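Local coordinates for nisin immunity protein (Lactococcus lactis subsp. lactis, PDB 5XHB) that is a lipoprotein involved in the immunity of its bacterial host against exogenously supplied nisin, at residues E14-Y17 / T18-I21; V163-S166 / V167-K170. All coordinates share one frame; numbering follows the deposited sequence.

Contact 1 of 2, residues E14-Y17 / T18-I21; sequences EGSY and TNFI
The hydroxyl of S16 reaches forward along its own chain and takes up two successive backbone N-H groups, those of T18 and N19. The bond from T18 N to S16 OG is 3.0 Å long and close to straight, at 159°. That from N19 N to S16 OG measures 2.9 Å and is equally direct, at 163°. What brings the oxygen here is the first torsion of S16, which sets OG opposite the backbone N (chi1 -176°) and next to the carbonyl carbon. The bond to T18 defines an ST turn, and the further bond to N19 extends the grip by one residue, up to the start of strand 19-22, which lies beside the short strand 11-12 in an antiparallel sheet. N19 also packs its CB against the same oxygen, 3.5 Å from S16 OG. Beyond the turn, the T18 hydroxyl is directed at its neighbour: T18 OG1 donates to N19 OD1 at 2.9 Å, arriving from well above the carbonyl plane of the amide. That leaves the threonine methyl to meet Y17, and the two side chains run alongside each other in the same direction. T18 CG2 approaches the phenol ring obliquely, 3.5 Å from Y17 CD2, with Y17 CE2 almost as near. The Y17 side chain also touches L50 and V52 of strand 39-53 and L70 of strand 67-78, while the backbone of N19 is hydrogen-bonded to D13 and that of T18 to V29.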
loop_
_atom_site.group_PDB
_atom_site.type_symbol
_atom_site.label_atom_id
_atom_site.label_comp_id
_atom_site.label_asym_id
_atom_site.label_seq_id
_atom_site.Cartn_x
_atom_site.Cartn_y
_atom_site.Cartn_z
ATOM N N GLU A 14 1.520 -15.998 9.399
ATOM C CA GLU A 14 1.458 -15.604 10.804
ATOM C C GLU A 14 1.500 -14.088 10.922
ATOM O O GLU A 14 2.326 -13.434 10.288
ATOM C CB GLU A 14 2.606 -16.230 11.600
ATOM C CG GLU A 14 2.523 -15.962 13.101
ATOM C CD GLU A 14 3.697 -16.539 13.877
ATOM O OE1 GLU A 14 4.778 -16.727 13.276
ATOM O OE2 GLU A 14 3.535 -16.804 15.089
ATOM N N GLY A 15 0.588 -13.526 11.710
ATOM C CA GLY A 15 0.548 -12.089 11.911
ATOM C C GLY A 15 -0.056 -11.256 10.785
ATOM O O GLY A 15 -0.106 -10.039 10.891
ATOM N N SER A 16 -0.519 -11.897 9.714
ATOM C CA SER A 16 -1.075 -11.163 8.572
ATOM C C SER A 16 -2.591 -11.292 8.477
ATOM O O SER A 16 -3.137 -12.352 8.767
ATOM C CB SER A 16 -0.449 -11.654 7.253
ATOM O OG SER A 16 -0.915 -10.887 6.143
ATOM N N TYR A 17 -3.273 -10.225 8.063
ATOM C CA TYR A 17 -4.676 -10.377 7.692
ATOM C C TYR A 17 -4.877 -10.286 6.169
ATOM O O TYR A 17 -6.013 -10.290 5.703
ATOM C CB TYR A 17 -5.563 -9.341 8.407
ATOM C CG TYR A 17 -5.168 -7.913 8.172
ATOM C CD1 TYR A 17 -4.220 -7.299 8.975
ATOM C CD2 TYR A 17 -5.732 -7.176 7.140
ATOM C CE1 TYR A 17 -3.845 -5.985 8.760
ATOM C CE2 TYR A 17 -5.359 -5.862 6.911
ATOM C CZ TYR A 17 -4.416 -5.274 7.726
ATOM O OH TYR A 17 -4.042 -3.969 7.513
ATOM N N THR A 18 -3.797 -10.239 5.387
ATOM C CA THR A 18 -3.964 -10.152 3.927
ATOM C C THR A 18 -3.215 -11.236 3.141
ATOM O O THR A 18 -3.632 -11.613 2.041
ATOM C CB THR A 18 -3.519 -8.776 3.372
ATOM O OG1 THR A 18 -2.128 -8.563 3.632
ATOM C CG2 THR A 18 -4.327 -7.637 3.986
ATOM N N ASN A 19 -2.113 -11.735 3.683
ATOM C CA ASN A 19 -1.263 -12.635 2.906
ATOM C C ASN A 19 -1.481 -14.103 3.266
ATOM O O ASN A 19 -1.445 -14.489 4.447
ATOM C CB ASN A 19 0.216 -12.264 3.084
ATOM C CG ASN A 19 0.513 -10.829 2.679
ATOM O OD1 ASN A 19 -0.282 -10.182 2.008
ATOM N ND2 ASN A 19 1.667 -10.329 3.090
ATOM N N PHE A 20 -1.716 -14.927 2.253
ATOM C CA PHE A 20 -2.037 -16.319 2.524
ATOM C C PHE A 20 -1.604 -17.261 1.422
ATOM O O PHE A 20 -1.219 -16.846 0.325
ATOM C CB PHE A 20 -3.544 -16.471 2.776
ATOM C CG PHE A 20 -4.407 -16.195 1.566
ATOM C CD1 PHE A 20 -4.781 -14.893 1.241
ATOM C CD2 PHE A 20 -4.873 -17.241 0.779
ATOM C CE1 PHE A 20 -5.590 -14.630 0.144
ATOM C CE2 PHE A 20 -5.676 -16.997 -0.326
ATOM C CZ PHE A 20 -6.034 -15.679 -0.650
ATOM N N ILE A 21 -1.671 -18.547 1.729
ATOM C CA ILE A 21 -1.375 -19.569 0.751
ATOM C C ILE A 21 -2.609 -20.426 0.535
ATOM O O ILE A 21 -3.282 -20.810 1.490
ATOM C CB ILE A 21 -0.199 -20.442 1.200
ATOM C CG1 ILE A 21 1.043 -19.568 1.380
ATOM C CG2 ILE A 21 0.053 -21.542 0.197
ATOM C CD1 ILE A 21 2.196 -20.279 2.064
#

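Contact 2 of 2, residues V163-S166 / V167-K170; sequences VFDS and VSGK
D165 OD1 takes two backbone N-H groups from the residues that follow it, V167 and S168. The bond from V167 N is 2.9 Å long and meets the oxygen nearly along its C-O axis; the one from S168 N, at 3.2 Å, is longer but straighter (164°) and comes in from above the carboxylate plane. With CG turned away from the backbone N (chi1 -171°), the carboxylate leans over the start of the loop, whose first N-H groups it accepts. The D165 backbone grips the far end of this loop: its carbonyl O accepts from G169 N at 2.9 Å, while its N donates to K170 O at 3.0 Å. Side-chain and main-chain bonds together make an Asx motif, in which an alpha-turn over residues 165-169 reverses the chain at the end of strand 151-165. S166, V167 and S168 have right-handed helical backbone angles and G169 a left-handed one, where glycine is at ease. S168 OG rests against D165 CB at 3.2 Å and accepts a weak bond from K170 N. On the strand side, F164 CB lies 3.3 Å from K170 O, and its ring passes G169 CA obliquely before it meets W194 edge-to-face. The next shell holds the aspartate and the turn in place. D165 OD2 is hydrogen-bonded to Q189 NE2, so that both carboxylate oxygens have partners, and S166 OG is tied to the hydroxyls of T192 and S190. The backbone of G169 is in turn hydrogen-bonded to that of S129.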
loop_
_atom_site.group_PDB
_atom_site.type_symbol
_atom_site.label_atom_id
_atom_site.label_comp_id
_atom_site.label_asym_id
_atom_site.label_seq_id
_atom_site.Cartn_x
_atom_site.Cartn_y
_atom_site.Cartn_z
ATOM N N VAL A 163 11.858 24.014 -2.634
ATOM C CA VAL A 163 13.182 24.574 -2.480
ATOM C C VAL A 163 13.454 24.519 -0.991
ATOM O O VAL A 163 12.672 25.057 -0.198
ATOM C CB VAL A 163 13.262 26.025 -2.987
ATOM C CG1 VAL A 163 14.629 26.629 -2.668
ATOM C CG2 VAL A 163 12.955 26.087 -4.487
ATOM N N PHE A 164 14.534 23.864 -0.592
ATOM C CA PHE A 164 14.699 23.586 0.826
ATOM C C PHE A 164 16.142 23.716 1.237
ATOM O O PHE A 164 17.032 23.684 0.403
ATOM C CB PHE A 164 14.158 22.192 1.200
ATOM C CG PHE A 164 14.717 21.058 0.369
ATOM C CD1 PHE A 164 15.906 20.440 0.717
ATOM C CD2 PHE A 164 14.028 20.601 -0.752
ATOM C CE1 PHE A 164 16.416 19.378 -0.041
ATOM C CE2 PHE A 164 14.534 19.552 -1.527
ATOM C CZ PHE A 164 15.725 18.941 -1.172
ATOM N N ASP A 165 16.355 23.911 2.534
ATOM C CA ASP A 165 17.698 23.922 3.089
ATOM C C ASP A 165 18.364 22.596 2.797
ATOM O O ASP A 165 17.830 21.551 3.147
ATOM C CB ASP A 165 17.656 24.169 4.600
ATOM C CG ASP A 165 19.030 24.402 5.184
ATOM O OD1 ASP A 165 19.849 23.455 5.160
ATOM O OD2 ASP A 165 19.285 25.529 5.662
ATOM N N SER A 166 19.534 22.631 2.173
ATOM C CA SER A 166 20.189 21.399 1.734
ATOM C C SER A 166 20.519 20.440 2.871
ATOM O O SER A 166 20.548 19.228 2.676
ATOM C CB SER A 166 21.467 21.730 0.971
ATOM O OG SER A 166 21.176 22.509 -0.170
ATOM N N VAL A 167 20.769 20.980 4.058
ATOM C CA VAL A 167 21.147 20.149 5.191
ATOM C C VAL A 167 19.943 19.690 6.017
ATOM O O VAL A 167 19.837 18.515 6.345
ATOM C CB VAL A 167 22.137 20.886 6.118
ATOM C CG1 VAL A 167 22.410 20.063 7.392
ATOM C CG2 VAL A 167 23.428 21.181 5.382
ATOM N N SER A 168 19.026 20.601 6.330
ATOM C CA SER A 168 17.916 20.279 7.225
ATOM C C SER A 168 16.650 19.765 6.542
ATOM O O SER A 168 15.786 19.178 7.199
ATOM C CB SER A 168 17.539 21.499 8.054
ATOM O OG SER A 168 16.898 22.497 7.257
ATOM N N GLY A 169 16.507 20.040 5.246
ATOM C CA GLY A 169 15.313 19.637 4.527
ATOM C C GLY A 169 14.109 20.549 4.675
ATOM O O GLY A 169 13.051 20.272 4.111
ATOM N N LYS A 170 14.251 21.640 5.430
ATOM C CA LYS A 170 13.121 22.531 5.668
ATOM C C LYS A 170 12.851 23.392 4.451
ATOM O O LYS A 170 13.757 24.033 3.933
ATOM C CB LYS A 170 13.368 23.421 6.886
ATOM C CG LYS A 170 13.541 22.661 8.184
ATOM C CD LYS A 170 13.669 23.629 9.372
ATOM C CE LYS A 170 13.782 22.855 10.672
ATOM N NZ LYS A 170 13.934 23.726 11.907
#

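How the contacts relate
Following the chain from the N terminus, contact 1 comes first: it closes the short loop between strands 11-12 and 19-22, at one margin of the eight-stranded antiparallel sheet. Contact 2 opens only much later, where strand 151-165, one of the two outer strands of the seven-stranded sheet, gives way to the long connection toward strand 191-202; it belongs to the Spa1 C-terminal domain. The two therefore stand in series, neither nesting nor crossing, on opposite sides of the chain's centre, with nearest atoms about 30 Å apart. Each shapes a connection in its own sheet, and nothing in either joins the two sheets directly.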